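PDB 5Z9J: putative P450-like enzyme from Streptomyces himastatinicus ATCC 53653, which binds heme b and probably works as a cytochrome P450 monooxygenase. Local coordinates for residues H107-E112 against P134-S139; L240-L245 against R354-A359. All coordinates share one frame; numbering follows the deposited sequence.

Contact 1: H107-E112 against P134-S139; sequences HGIIHE and PLIMIS
I109 of helix 96-116 projects at helix 132-142 and meets I136 and M137 there. Taken outward from CB, its side chain forks at once. One branch, the methyl CG2, stands anti to the backbone N (CG1 at chi1 -60°) and makes the main contact: it lies 3.9 Å from I136 CG2 and 4.0 Å from I136 CD1, at the mouth of the fork of the facing isoleucine. The other branch starts at CG1, which passes the thioether of the neighbouring residue, with 4.5 Å between I109 CG1 and M137 SD. Beyond it, the terminal I109 CD1 runs past I136 CG2 at 4.2 Å. The two isoleucines thus cross at a slant, methyl against methyl, and the I136 chain is extended far enough for its tip to share I109 CG2. M137 comes in from the flank, with all three of its torsions near -65°; this curled chain brings sulfur rather than the end methyl to I109 CG1.

One turn further on, S139 OG bonds its own helix at L135 O, 2.6 Å away, from above the carbonyl plane; S139 N reaches the same oxygen from the opposite face, so two donors grip it. Around the pair, L133 also touches I109, R149 packs on I136, and M137 continues to E356. Elsewhere on helix 96-116, H107, I110 and H111 rest on I363 of helix 350-367, and H111 ND1 is hydrogen-bonded to R367. In P450 nomenclature these are probably helices D, E and L. What joins D to E at this point is a small apolar patch held by van der Waals contact alone, with no polar pair to fix the two helices in direction.

Contact 2: L240-L245 against R354-A359; sequences LTTAML and RMESKA. With HEM (protoporphyrin IX containing Fe), chain E.
Two flat groups frame the meeting of T242 and L245 with E356 and S357: the heme and the E356 carboxylate. Over one heme face sits T241, its OG1 3.5 Å from HEM C4B and hydrogen-bonded to N237 O; as in other P450s this should be the distal face, away from the axial ligand C347. At the heme rim, T242 OG1 lies beside the methyl HEM CMC, while L245 CB is 3.6 Å from the vinyl end HEM CBB. The carboxylate of E356 takes the T242 methyl on a face, CG2 to OE2 measuring 3.4 Å; P134 and M137 of helix 132-142 touch the same glutamate.

T242 CG2 stands anti to the backbone N (OG1 at chi1 -55°), which sends the methyl across to helix 350-367 and folds OG1 back to G238 O. The T242 and E356 side chains meet at about a right angle. A serine here would keep the hydroxyl but lack the methyl, and would probably open a gap between the helices over the E356 carboxylate and beside S357 OG. L245 carries CG anti to its N (chi1 176°), and its CD2 presses on S357 OG at 3.3 Å, also touching the vinyl. That hydroxyl is bonded to A353 O of its own helix, so both hydroxyls at the interface are satisfied at home and what crosses is packing.

The axes of segments 240-245 and 354-359 pass 9.8 Å apart, crossing at -33°, and run broadly the same way. Such is the pairing of the I-helix and L-helix in the P450 core, where the helix bearing T241 covers the heme and the helix following the cysteine-ligand loop packs against it beside the heme edge.

Contact 2 is wholly buried beside the heme, whereas contact 1 lies further from the centre of the chain and is only partly buried. They involve four different helices, 96-116, 132-142, 240-255 and 350-367, consistent with the bundle of D-, E-, I- and L-helices of the P450 fold. The two touch directly: P134 reaches both T242 and E356, and I110 CD1 lies 3.7 Å from A359 CB, so 350-367 borders both helices of contact 1. Chemistry follows place. The outer contact is hydrocarbon and thioether, clear of the annotated sites; the inner one sets a methyl against a carboxylate, with hydroxyls bonded to backbone carbonyls, beside the cofactor.

Contact 1: H107-E112 against P134-S139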
ATOM      1  N   HIS A 107     -20.626   0.081  -3.161  1.00 30.65           N
ATOM      2  CA  HIS A 107     -21.295   0.980  -4.088  1.00 34.62           C
ATOM      3  C   HIS A 107     -22.109   1.987  -3.287  1.00 36.53           C
ATOM      4  O   HIS A 107     -22.250   3.159  -3.684  1.00 31.20           O
ATOM      5  CB  HIS A 107     -22.143   0.193  -5.093  1.00 37.20           C
ATOM      6  CG  HIS A 107     -21.310  -0.540  -6.096  1.00 39.95           C
ATOM      7  ND1 HIS A 107     -21.011  -0.032  -7.346  1.00 41.23           N
ATOM      8  CD2 HIS A 107     -20.657  -1.722  -6.012  1.00 41.16           C
ATOM      9  CE1 HIS A 107     -20.242  -0.883  -7.998  1.00 40.94           C
ATOM     10  NE2 HIS A 107     -20.010  -1.920  -7.210  1.00 41.12           N
ATOM     11  N   GLY A 108     -22.646   1.510  -2.165  1.00 35.60           N
ATOM     12  CA  GLY A 108     -23.384   2.369  -1.253  1.00 34.59           C
ATOM     13  C   GLY A 108     -22.470   3.444  -0.705  1.00 33.74           C
ATOM     14  O   GLY A 108     -22.827   4.617  -0.700  1.00 32.02           O
ATOM     15  N   ILE A 109     -21.259   3.056  -0.303  1.00 33.75           N
ATOM     16  CA  ILE A 109     -20.310   4.004   0.288  1.00 33.26           C
ATOM     17  C   ILE A 109     -19.856   5.056  -0.697  1.00 34.20           C
ATOM     18  O   ILE A 109     -19.763   6.252  -0.357  1.00 34.49           O
ATOM     19  CB  ILE A 109     -19.044   3.291   0.815  1.00 30.81           C
ATOM     20  CG1 ILE A 109     -19.429   2.283   1.890  1.00 34.69           C
ATOM     21  CG2 ILE A 109     -18.052   4.294   1.360  1.00 27.95           C
ATOM     22  CD1 ILE A 109     -20.309   2.919   2.990  1.00 37.70           C
ATOM     23  N   ILE A 110     -19.595   4.588  -1.919  1.00 31.41           N
ATOM     24  CA  ILE A 110     -19.158   5.455  -2.994  1.00 33.12           C
ATOM     25  C   ILE A 110     -20.192   6.507  -3.368  1.00 34.24           C
ATOM     26  O   ILE A 110     -19.872   7.691  -3.468  1.00 35.81           O
ATOM     27  CB  ILE A 110     -18.825   4.627  -4.235  1.00 27.41           C
ATOM     28  CG1 ILE A 110     -17.535   3.871  -4.013  1.00 30.82           C
ATOM     29  CG2 ILE A 110     -18.692   5.530  -5.463  1.00 32.25           C
ATOM     30  CD1 ILE A 110     -17.299   2.781  -5.051  1.00 30.55           C
ATOM     31  N   HIS A 111     -21.423   6.069  -3.565  1.00 32.67           N
ATOM     32  CA  HIS A 111     -22.493   6.997  -3.911  1.00 34.46           C
ATOM     33  C   HIS A 111     -22.706   8.013  -2.820  1.00 34.68           C
ATOM     34  O   HIS A 111     -22.983   9.175  -3.093  1.00 35.03           O
ATOM     35  CB  HIS A 111     -23.794   6.250  -4.172  1.00 35.69           C
ATOM     36  CG  HIS A 111     -23.831   5.582  -5.504  1.00 37.31           C
ATOM     37  ND1 HIS A 111     -23.796   6.289  -6.686  1.00 38.77           N
ATOM     38  CD2 HIS A 111     -23.855   4.271  -5.846  1.00 39.33           C
ATOM     39  CE1 HIS A 111     -23.820   5.443  -7.703  1.00 40.31           C
ATOM     40  NE2 HIS A 111     -23.851   4.212  -7.220  1.00 41.00           N
ATOM     41  N   GLU A 112     -22.551   7.562  -1.588  1.00 33.46           N
ATOM     42  CA  GLU A 112     -22.673   8.398  -0.397  1.00 35.84           C
ATOM     43  C   GLU A 112     -21.581   9.460  -0.343  1.00 34.22           C
ATOM     44  O   GLU A 112     -21.832  10.617  -0.032  1.00 33.65           O
ATOM     45  CB  GLU A 112     -22.606   7.515   0.826  1.00 40.79           C
ATOM     46  CG  GLU A 112     -23.355   7.986   2.003  1.00 47.79           C
ATOM     47  CD  GLU A 112     -23.228   6.994   3.151  1.00 53.50           C
ATOM     48  OE1 GLU A 112     -23.603   5.811   2.956  1.00 55.34           O
ATOM     49  OE2 GLU A 112     -22.751   7.392   4.236  1.00 56.61           O
ATOM     50  N   PRO A 134     -11.377   3.701   0.821  1.00 26.05           N
ATOM     51  CA  PRO A 134     -10.678   2.517   1.355  1.00 21.85           C
ATOM     52  C   PRO A 134     -10.547   2.541   2.866  1.00 22.19           C
ATOM     53  O   PRO A 134     -10.533   1.489   3.483  1.00 24.51           O
ATOM     54  CB  PRO A 134      -9.299   2.613   0.714  1.00 23.61           C
ATOM     55  CG  PRO A 134      -9.176   4.031   0.271  1.00 23.90           C
ATOM     56  CD  PRO A 134     -10.492   4.500  -0.046  1.00 21.40           C
ATOM     57  N   LEU A 135     -10.465   3.719   3.451  1.00 22.28           N
ATOM     58  CA  LEU A 135     -10.454   3.826   4.890  1.00 25.94           C
ATOM     59  C   LEU A 135     -11.789   3.324   5.473  1.00 27.54           C
ATOM     60  O   LEU A 135     -11.821   2.578   6.454  1.00 30.28           O
ATOM     61  CB  LEU A 135     -10.194   5.263   5.339  1.00 26.36           C
ATOM     62  CG  LEU A 135     -10.236   5.302   6.891  1.00 23.99           C
ATOM     63  CD1 LEU A 135      -9.193   4.316   7.455  1.00 23.59           C
ATOM     64  CD2 LEU A 135     -10.074   6.667   7.483  1.00 24.46           C
ATOM     65  N   ILE A 136     -12.890   3.781   4.904  1.00 26.17           N
ATOM     66  CA  ILE A 136     -14.203   3.365   5.362  1.00 28.04           C
ATOM     67  C   ILE A 136     -14.418   1.841   5.220  1.00 29.57           C
ATOM     68  O   ILE A 136     -14.946   1.188   6.141  1.00 27.15           O
ATOM     69  CB  ILE A 136     -15.314   4.125   4.640  1.00 28.34           C
ATOM     70  CG1 ILE A 136     -15.318   5.591   5.078  1.00 26.57           C
ATOM     71  CG2 ILE A 136     -16.692   3.522   4.953  1.00 30.64           C
ATOM     72  CD1 ILE A 136     -16.254   6.478   4.252  1.00 27.04           C
ATOM     73  N   MET A 137     -13.997   1.292   4.090  1.00 25.28           N
ATOM     74  CA  MET A 137     -14.136  -0.132   3.788  1.00 25.65           C
ATOM     75  C   MET A 137     -13.416  -0.996   4.785  1.00 28.17           C
ATOM     76  O   MET A 137     -13.913  -2.065   5.163  1.00 29.78           O
ATOM     77  CB  MET A 137     -13.616  -0.453   2.379  1.00 27.69           C
ATOM     78  CG  MET A 137     -14.499   0.043   1.246  1.00 27.40           C
ATOM     79  SD  MET A 137     -16.164  -0.677   1.226  1.00 34.59           S
ATOM     80  CE  MET A 137     -15.865  -2.378   0.764  1.00 27.16           C
ATOM     81  N   ILE A 138     -12.202  -0.595   5.152  1.00 24.90           N
ATOM     82  CA  ILE A 138     -11.435  -1.387   6.088  1.00 25.10           C
ATOM     83  C   ILE A 138     -12.012  -1.205   7.488  1.00 27.32           C
ATOM     84  O   ILE A 138     -12.042  -2.124   8.247  1.00 27.95           O
ATOM     85  CB  ILE A 138      -9.961  -1.037   6.096  1.00 23.98           C
ATOM     86  CG1 ILE A 138      -9.370  -1.278   4.677  1.00 30.65           C
ATOM     87  CG2 ILE A 138      -9.219  -1.972   7.009  1.00 24.36           C
ATOM     88  CD1 ILE A 138      -7.928  -0.843   4.575  1.00 30.79           C
ATOM     89  N   SER A 139     -12.463  -0.006   7.794  1.00 28.21           N
ATOM     90  CA  SER A 139     -13.033   0.260   9.127  1.00 31.13           C
ATOM     91  C   SER A 139     -14.257  -0.615   9.332  1.00 34.17           C
ATOM     92  O   SER A 139     -14.344  -1.307  10.343  1.00 40.15           O
ATOM     93  CB  SER A 139     -13.356   1.743   9.268  1.00 31.19           C
ATOM     94  OG  SER A 139     -12.188   2.528   9.053  1.00 31.04           O
TER

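Contact 2: L240-L245 against R354-A359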
ATOM      1  N   LEU A 240      -3.983   4.302   2.107  1.00 21.98           N
ATOM      2  CA  LEU A 240      -3.470   5.310   1.195  1.00 23.39           C
ATOM      3  C   LEU A 240      -2.931   4.663  -0.095  1.00 23.54           C
ATOM      4  O   LEU A 240      -2.847   5.319  -1.117  1.00 23.28           O
ATOM      5  CB  LEU A 240      -2.365   6.152   1.873  1.00 25.15           C
ATOM      6  CG  LEU A 240      -2.779   7.506   2.475  1.00 29.67           C
ATOM      7  CD1 LEU A 240      -4.061   7.363   3.188  1.00 31.69           C
ATOM      8  CD2 LEU A 240      -1.767   8.052   3.466  1.00 30.35           C
ATOM      9  N   THR A 241      -2.596   3.384  -0.040  1.00 23.35           N
ATOM     10  CA  THR A 241      -2.201   2.651  -1.244  1.00 24.53           C
ATOM     11  C   THR A 241      -3.367   2.645  -2.233  1.00 26.93           C
ATOM     12  O   THR A 241      -3.201   2.889  -3.438  1.00 18.00           O
ATOM     13  CB  THR A 241      -1.782   1.188  -0.923  1.00 24.35           C
ATOM     14  OG1 THR A 241      -2.790   0.520  -0.165  1.00 21.85           O
ATOM     15  CG2 THR A 241      -0.503   1.211  -0.124  1.00 24.79           C
ATOM     16  N   THR A 242      -4.554   2.343  -1.695  1.00 17.86           N
ATOM     17  CA  THR A 242      -5.762   2.243  -2.455  1.00 21.14           C
ATOM     18  C   THR A 242      -6.257   3.615  -2.885  1.00 22.53           C
ATOM     19  O   THR A 242      -6.734   3.775  -4.029  1.00 24.39           O
ATOM     20  CB  THR A 242      -6.869   1.536  -1.688  1.00 18.01           C
ATOM     21  OG1 THR A 242      -6.429   0.243  -1.248  1.00 18.55           O
ATOM     22  CG2 THR A 242      -8.075   1.326  -2.588  1.00 18.80           C
ATOM     23  N   ALA A 243      -6.125   4.607  -1.998  1.00 19.14           N
ATOM     24  CA  ALA A 243      -6.518   5.975  -2.337  1.00 19.36           C
ATOM     25  C   ALA A 243      -5.710   6.406  -3.565  1.00 20.30           C
ATOM     26  O   ALA A 243      -6.244   7.008  -4.510  1.00 18.64           O
ATOM     27  CB  ALA A 243      -6.292   6.906  -1.204  1.00 19.86           C
ATOM     28  N   MET A 244      -4.424   6.102  -3.533  1.00 22.60           N
ATOM     29  CA  MET A 244      -3.555   6.473  -4.660  1.00 24.00           C
ATOM     30  C   MET A 244      -3.841   5.760  -5.970  1.00 26.11           C
ATOM     31  O   MET A 244      -3.728   6.356  -7.037  1.00 28.90           O
ATOM     32  CB  MET A 244      -2.073   6.245  -4.321  1.00 23.22           C
ATOM     33  CG  MET A 244      -1.483   7.402  -3.545  1.00 24.13           C
ATOM     34  SD  MET A 244       0.243   7.195  -3.010  1.00 34.22           S
ATOM     35  CE  MET A 244       0.095   5.851  -1.845  1.00 37.93           C
ATOM     36  N   LEU A 245      -4.106   4.457  -5.912  1.00 26.87           N
ATOM     37  CA  LEU A 245      -4.474   3.736  -7.092  1.00 23.91           C
ATOM     38  C   LEU A 245      -5.695   4.412  -7.730  1.00 25.94           C
ATOM     39  O   LEU A 245      -5.783   4.575  -8.936  1.00 19.20           O
ATOM     40  CB  LEU A 245      -4.796   2.295  -6.759  1.00 20.78           C
ATOM     41  CG  LEU A 245      -5.299   1.506  -7.965  1.00 21.76           C
ATOM     42  CD1 LEU A 245      -4.268   1.555  -9.180  1.00 20.17           C
ATOM     43  CD2 LEU A 245      -5.638   0.101  -7.605  1.00 20.83           C
ATOM     44  N   ARG A 354      -8.675  -4.226  -5.692  1.00 25.24           N
ATOM     45  CA  ARG A 354      -9.168  -4.247  -7.062  1.00 24.66           C
ATOM     46  C   ARG A 354     -10.708  -4.065  -7.090  1.00 28.98           C
ATOM     47  O   ARG A 354     -11.239  -3.327  -7.888  1.00 29.12           O
ATOM     48  CB  ARG A 354      -8.777  -5.556  -7.693  1.00 25.28           C
ATOM     49  CG  ARG A 354      -7.284  -5.663  -8.053  1.00 26.13           C
ATOM     50  CD  ARG A 354      -6.889  -7.104  -8.366  1.00 27.79           C
ATOM     51  NE  ARG A 354      -5.517  -7.215  -8.898  1.00 27.89           N
ATOM     52  CZ  ARG A 354      -4.759  -8.315  -8.860  1.00 29.21           C
ATOM     53  NH1 ARG A 354      -5.198  -9.407  -8.263  1.00 30.61           N
ATOM     54  NH2 ARG A 354      -3.545  -8.326  -9.451  1.00 30.19           N
ATOM     55  N   MET A 355     -11.422  -4.678  -6.165  1.00 29.68           N
ATOM     56  CA  MET A 355     -12.898  -4.533  -6.195  1.00 30.48           C
ATOM     57  C   MET A 355     -13.267  -3.045  -5.958  1.00 20.31           C
ATOM     58  O   MET A 355     -14.033  -2.468  -6.684  1.00 23.69           O
ATOM     59  CB  MET A 355     -13.555  -5.441  -5.145  1.00 30.72           C
ATOM     60  CG  MET A 355     -15.073  -5.369  -5.119  1.00 30.95           C
ATOM     61  SD  MET A 355     -15.461  -4.257  -3.841  1.00 48.36           S
ATOM     62  CE  MET A 355     -14.970  -5.199  -2.414  1.00 33.69           C
ATOM     63  N   GLU A 356     -12.634  -2.423  -4.985  1.00 23.77           N
ATOM     64  CA  GLU A 356     -12.874  -1.023  -4.607  1.00 25.07           C
ATOM     65  C   GLU A 356     -12.540  -0.036  -5.676  1.00 23.50           C
ATOM     66  O   GLU A 356     -13.268   0.903  -5.938  1.00 23.61           O
ATOM     67  CB  GLU A 356     -11.993  -0.602  -3.428  1.00 27.33           C
ATOM     68  CG  GLU A 356     -12.299  -1.184  -2.135  1.00 30.37           C
ATOM     69  CD  GLU A 356     -11.422  -0.579  -1.066  1.00 30.64           C
ATOM     70  OE1 GLU A 356     -12.004   0.181  -0.284  1.00 31.58           O
ATOM     71  OE2 GLU A 356     -10.190  -0.845  -0.984  1.00 30.14           O
ATOM     72  N   SER A 357     -11.338  -0.189  -6.193  1.00 22.48           N
ATOM     73  CA  SER A 357     -10.836   0.710  -7.204  1.00 25.06           C
ATOM     74  C   SER A 357     -11.691   0.628  -8.470  1.00 25.47           C
ATOM     75  O   SER A 357     -12.066   1.635  -9.028  1.00 25.98           O
ATOM     76  CB  SER A 357      -9.387   0.354  -7.539  1.00 26.01           C
ATOM     77  OG  SER A 357      -8.619   0.641  -6.405  1.00 28.14           O
ATOM     78  N   LYS A 358     -12.002  -0.591  -8.904  1.00 25.82           N
ATOM     79  CA  LYS A 358     -12.866  -0.799 -10.068  1.00 23.94           C
ATOM     80  C   LYS A 358     -14.236  -0.129  -9.875  1.00 24.60           C
ATOM     81  O   LYS A 358     -14.733   0.574 -10.766  1.00 23.48           O
ATOM     82  CB  LYS A 358     -13.051  -2.282 -10.335  1.00 24.21           C
ATOM     83  CG  LYS A 358     -14.026  -2.588 -11.485  1.00 27.16           C
ATOM     84  CD  LYS A 358     -14.161  -4.109 -11.725  1.00 29.83           C
ATOM     85  CE  LYS A 358     -15.295  -4.418 -12.678  1.00 34.02           C
ATOM     86  NZ  LYS A 358     -15.465  -5.897 -12.802  1.00 38.57           N
ATOM     87  N   ALA A 359     -14.855  -0.353  -8.706  1.00 23.92           N
ATOM     88  CA  ALA A 359     -16.140   0.237  -8.438  1.00 20.91           C
ATOM     89  C   ALA A 359     -16.030   1.757  -8.460  1.00 20.71           C
ATOM     90  O   ALA A 359     -16.887   2.449  -8.987  1.00 24.41           O
ATOM     91  CB  ALA A 359     -16.680  -0.238  -7.019  1.00 20.99           C
TER
HETATM   92  CHA HEM E 401       1.195  -6.710   0.927  1.00 22.04           C
HETATM   93  CHB HEM E 401       0.668  -3.227  -2.329  1.00 23.75           C
HETATM   94  CHC HEM E 401      -3.940  -2.765  -0.938  1.00 21.59           C
HETATM   95  CHD HEM E 401      -3.140  -5.507   2.894  1.00 20.05           C
HETATM   96  C1A HEM E 401       1.509  -5.853  -0.103  1.00 21.94           C
HETATM   97  C2A HEM E 401       2.770  -5.743  -0.841  1.00 24.23           C
HETATM   98  C3A HEM E 401       2.617  -4.787  -1.760  1.00 22.40           C
HETATM   99  C4A HEM E 401       1.256  -4.247  -1.621  1.00 23.31           C
HETATM  100  CMA HEM E 401       3.683  -4.315  -2.759  1.00 21.77           C
HETATM  101  CAA HEM E 401       4.045  -6.584  -0.619  1.00 26.63           C
HETATM  102  CBA HEM E 401       4.840  -6.083   0.594  1.00 27.48           C
HETATM  103  CGA HEM E 401       6.242  -6.702   0.656  1.00 28.39           C
HETATM  104  O1A HEM E 401       7.082  -6.286   1.492  1.00 30.29           O
HETATM  105  O2A HEM E 401       6.560  -7.642  -0.094  1.00 26.05           O
HETATM  106  C1B HEM E 401      -0.644  -2.851  -2.277  1.00 24.78           C
HETATM  107  C2B HEM E 401      -1.284  -1.984  -3.230  1.00 24.88           C
HETATM  108  C3B HEM E 401      -2.560  -1.858  -2.847  1.00 23.64           C
HETATM  109  C4B HEM E 401      -2.743  -2.626  -1.625  1.00 22.66           C
HETATM  110  CMB HEM E 401      -0.538  -1.383  -4.434  1.00 26.32           C
HETATM  111  CAB HEM E 401      -3.705  -1.056  -3.478  1.00 23.84           C
HETATM  112  CBB HEM E 401      -3.589  -0.371  -4.615  1.00 22.73           C
HETATM  113  C1C HEM E 401      -4.164  -3.488   0.218  1.00 20.89           C
HETATM  114  C2C HEM E 401      -5.447  -3.610   0.955  1.00 19.68           C
HETATM  115  C3C HEM E 401      -5.200  -4.376   2.008  1.00 20.48           C
HETATM  116  C4C HEM E 401      -3.801  -4.721   1.976  1.00 20.47           C
HETATM  117  CMC HEM E 401      -6.769  -2.973   0.490  1.00 17.34           C
HETATM  118  CAC HEM E 401      -6.090  -4.868   3.174  1.00 21.94           C
HETATM  119  CBC HEM E 401      -7.388  -4.622   3.278  1.00 22.27           C
HETATM  120  C1D HEM E 401      -1.902  -6.038   2.732  1.00 20.42           C
HETATM  121  C2D HEM E 401      -1.262  -6.884   3.695  1.00 21.62           C
HETATM  122  C3D HEM E 401       0.066  -7.269   3.068  1.00 22.13           C
HETATM  123  C4D HEM E 401       0.120  -6.615   1.792  1.00 21.84           C
HETATM  124  CMD HEM E 401      -1.795  -7.322   5.082  1.00 20.75           C
HETATM  125  CAD HEM E 401       1.154  -8.123   3.728  1.00 23.93           C
HETATM  126  CBD HEM E 401       0.998  -9.581   3.352  1.00 24.83           C
HETATM  127  CGD HEM E 401       2.216 -10.331   3.860  1.00 25.86           C
HETATM  128  O1D HEM E 401       3.232  -9.703   4.240  1.00 26.13           O
HETATM  129  O2D HEM E 401       2.182 -11.589   3.859  1.00 26.76           O
HETATM  130  NA  HEM E 401       0.643  -4.931  -0.623  1.00 23.92           N
HETATM  131  NB  HEM E 401      -1.560  -3.213  -1.294  1.00 24.40           N
HETATM  132  NC  HEM E 401      -3.225  -4.163   0.905  1.00 22.44           N
HETATM  133  ND  HEM E 401      -1.078  -5.917   1.596  1.00 24.53           N
HETATM  134 FE   HEM E 401      -1.359  -4.689   0.107  1.00 58.43          FE